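Lip_vut3, C2L (Metagenome, PDB 6NKD) hydrolyses lipid esters as a lipase of the GDSL family, with a serine nucleophile. Local coordinates at the interface of chains A and B. Sequence-based numbering; all coordinates share one arbitrary frame. Chains: chain A/B, Lip_vut3, C2L.

The interface of chains A and B. Residues chain A 19-20, 22-23, 28, 192; chain B 90, 93-94.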
ATOM      1  N   GLY A  19       8.530   8.325 -13.120  1.00 88.43           N
ATOM      2  CA  GLY A  19       7.395   9.199 -13.292  1.00 88.13           C
ATOM      3  C   GLY A  19       6.094   8.424 -13.444  1.00 85.08           C
ATOM      4  O   GLY A  19       6.081   7.212 -13.681  1.00 82.32           O
ATOM      5  N   LEU A  20       4.987   9.142 -13.303  1.00 86.12           N
ATOM      6  CA  LEU A  20       3.674   8.518 -13.404  1.00 84.25           C
ATOM      7  C   LEU A  20       3.423   8.068 -14.838  1.00 84.15           C
ATOM      8  O   LEU A  20       3.518   8.869 -15.775  1.00 87.57           O
ATOM      9  CB  LEU A  20       2.589   9.487 -12.943  1.00 85.58           C
ATOM     10  CG  LEU A  20       1.164   8.929 -12.893  1.00 82.10           C
ATOM     11  CD1 LEU A  20       1.116   7.647 -12.075  1.00 77.37           C
ATOM     12  CD2 LEU A  20       0.202   9.961 -12.326  1.00 83.50           C
ATOM     13  N   GLU A  22       5.119   6.520 -16.881  1.00 83.39           N
ATOM     14  CA  GLU A  22       6.278   6.306 -17.733  1.00 84.81           C
ATOM     15  C   GLU A  22       6.743   4.855 -17.606  1.00 81.07           C
ATOM     16  O   GLU A  22       6.802   4.316 -16.498  1.00 79.27           O
ATOM     17  CB  GLU A  22       7.413   7.260 -17.362  1.00 89.25           C
ATOM     18  CG  GLU A  22       7.144   8.722 -17.695  1.00 94.38           C
ATOM     19  CD  GLU A  22       6.822   8.939 -19.163  1.00 97.42           C
ATOM     20  OE1 GLU A  22       5.926   9.759 -19.462  1.00 99.46           O
ATOM     21  OE2 GLU A  22       7.457   8.287 -20.017  1.00 98.72           O
ATOM     22  N   PRO A  23       7.079   4.202 -18.721  1.00 79.44           N
ATOM     23  CA  PRO A  23       7.366   2.757 -18.680  1.00 76.83           C
ATOM     24  C   PRO A  23       8.638   2.454 -17.906  1.00 77.47           C
ATOM     25  O   PRO A  23       9.712   2.982 -18.211  1.00 80.77           O
ATOM     26  CB  PRO A  23       7.502   2.385 -20.163  1.00 77.05           C
ATOM     27  CG  PRO A  23       7.895   3.659 -20.835  1.00 80.06           C
ATOM     28  CD  PRO A  23       7.199   4.756 -20.079  1.00 80.85           C
ATOM     29  N   ARG A  28       9.391  -2.183 -20.486  1.00 77.01           N
ATOM     30  CA  ARG A  28      10.420  -2.228 -21.517  1.00 77.99           C
ATOM     31  C   ARG A  28      10.932  -3.643 -21.748  1.00 77.26           C
ATOM     32  O   ARG A  28      11.269  -3.997 -22.884  1.00 78.54           O
ATOM     33  CB  ARG A  28      11.572  -1.293 -21.147  1.00 79.73           C
ATOM     34  CG  ARG A  28      11.139   0.154 -20.982  1.00 81.09           C
ATOM     35  CD  ARG A  28      12.287   1.048 -20.547  1.00 84.08           C
ATOM     36  NE  ARG A  28      11.855   2.432 -20.372  1.00 85.76           N
ATOM     37  CZ  ARG A  28      11.743   3.311 -21.363  1.00 87.94           C
ATOM     38  NH1 ARG A  28      12.029   2.950 -22.607  1.00 88.71           N
ATOM     39  NH2 ARG A  28      11.340   4.549 -21.114  1.00 89.27           N
ATOM     40  N   SER A 192      14.304   6.646 -15.766  1.00 82.63           N
ATOM     41  CA  SER A 192      13.816   5.983 -16.969  1.00 83.32           C
ATOM     42  C   SER A 192      14.962   5.389 -17.774  1.00 84.70           C
ATOM     43  O   SER A 192      14.748   4.444 -18.542  1.00 84.18           O
ATOM     44  CB  SER A 192      13.014   6.969 -17.822  1.00 85.08           C
ATOM     45  OG  SER A 192      12.214   6.292 -18.777  1.00 84.57           O
TER
ATOM     46  N   ILE B  90       8.279  13.089 -14.457  1.00 78.24           N
ATOM     47  CA  ILE B  90       7.817  13.146 -15.840  1.00 79.45           C
ATOM     48  C   ILE B  90       8.497  14.295 -16.572  1.00 81.10           C
ATOM     49  O   ILE B  90       8.852  14.177 -17.751  1.00 83.35           O
ATOM     50  CB  ILE B  90       6.284  13.266 -15.897  1.00 79.84           C
ATOM     51  CG1 ILE B  90       5.626  12.098 -15.159  1.00 77.62           C
ATOM     52  CG2 ILE B  90       5.806  13.295 -17.341  1.00 82.80           C
ATOM     53  CD1 ILE B  90       4.125  12.231 -15.026  1.00 77.63           C
ATOM     54  N   LYS B  93      12.090  13.355 -17.609  1.00 85.47           N
ATOM     55  CA  LYS B  93      12.238  12.494 -18.774  1.00 89.16           C
ATOM     56  C   LYS B  93      11.853  13.196 -20.072  1.00 94.90           C
ATOM     57  O   LYS B  93      12.507  12.994 -21.101  1.00 97.26           O
ATOM     58  CB  LYS B  93      11.398  11.225 -18.607  1.00 85.93           C
ATOM     59  CG  LYS B  93      11.702  10.153 -19.642  1.00 88.02           C
ATOM     60  CD  LYS B  93      10.466   9.347 -20.001  1.00 87.01           C
ATOM     61  CE  LYS B  93      10.777   8.331 -21.090  1.00 89.95           C
ATOM     62  NZ  LYS B  93       9.557   7.628 -21.576  1.00 90.07           N
ATOM     63  N   GLU B  94      10.807  14.025 -20.048  1.00 98.30           N
ATOM     64  CA  GLU B  94      10.289  14.642 -21.261  1.00103.49           C
ATOM     65  C   GLU B  94      10.658  16.111 -21.414  1.00103.58           C
ATOM     66  O   GLU B  94      10.414  16.680 -22.485  1.00106.76           O
ATOM     67  CB  GLU B  94       8.761  14.491 -21.317  1.00106.25           C
ATOM     68  CG  GLU B  94       8.299  13.042 -21.269  1.00107.34           C
ATOM     69  CD  GLU B  94       6.819  12.880 -21.549  1.00111.11           C
ATOM     70  OE1 GLU B  94       6.080  13.885 -21.470  1.00112.89           O
ATOM     71  OE2 GLU B  94       6.395  11.745 -21.855  1.00112.55           O
TER
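The last turns of helix 81-94 of chain B dock against the loop that precedes helix 25-37 of chain A, in a patch of a two-fold interface between copies of this GDSL lipase; the pairing may or may not persist in solution. B:Lys93 buries more surface than any other residue of the patch, 71 Å². Its CG stands anti to the backbone N (chi1 -169°) and the chain, bent at chi2 but extended beyond it, runs past A:Ser192, whose OG lies 3.4 Å from B:Lys93 CE. The ammonium NZ then meets the carboxylate OE2 of A:Glu22 tip to tip at 2.7 Å, nearly along the C-O axis of that oxygen, forming a salt bridge and hydrogen bond.

A:Glu22 is folded at chi2 (-57°), and its other oxygen, OE1, is 3.1 Å from OE2 of B:Glu94. The two carboxylate planes cross at 73°; if the separation is real, one carboxylate may be protonated or have a raised pKa, but this resolution cannot settle it and protons are not seen; B:Lys93 could offset part of the charge. On its far side the ammonium has a like-charged neighbour, NH2 of A:Arg28, 3.6 Å from B:Lys93 NZ. That guanidinium is positioned within chain A: NE donates to the carbonyl O of A:Pro23 at 3.1 Å, from above the carbonyl plane, while CG of A:Pro23 lies over one guanidinium face, offset toward its rim.

One turn earlier, B:Ile90 adds an apolar contact. Its CG1 branch points CD1 at A:Leu20, 3.8 Å from the CB there and 3.5 Å from the backbone O, so A:Leu20 is touched near its main chain.

In the fold, the patch joins the loop at A:Gly19 to A:Pro23 with the starts of helices 25-37 and 192-204, its centre about 12 Å from the nucleophile A:Ser11 and from A:Asp186.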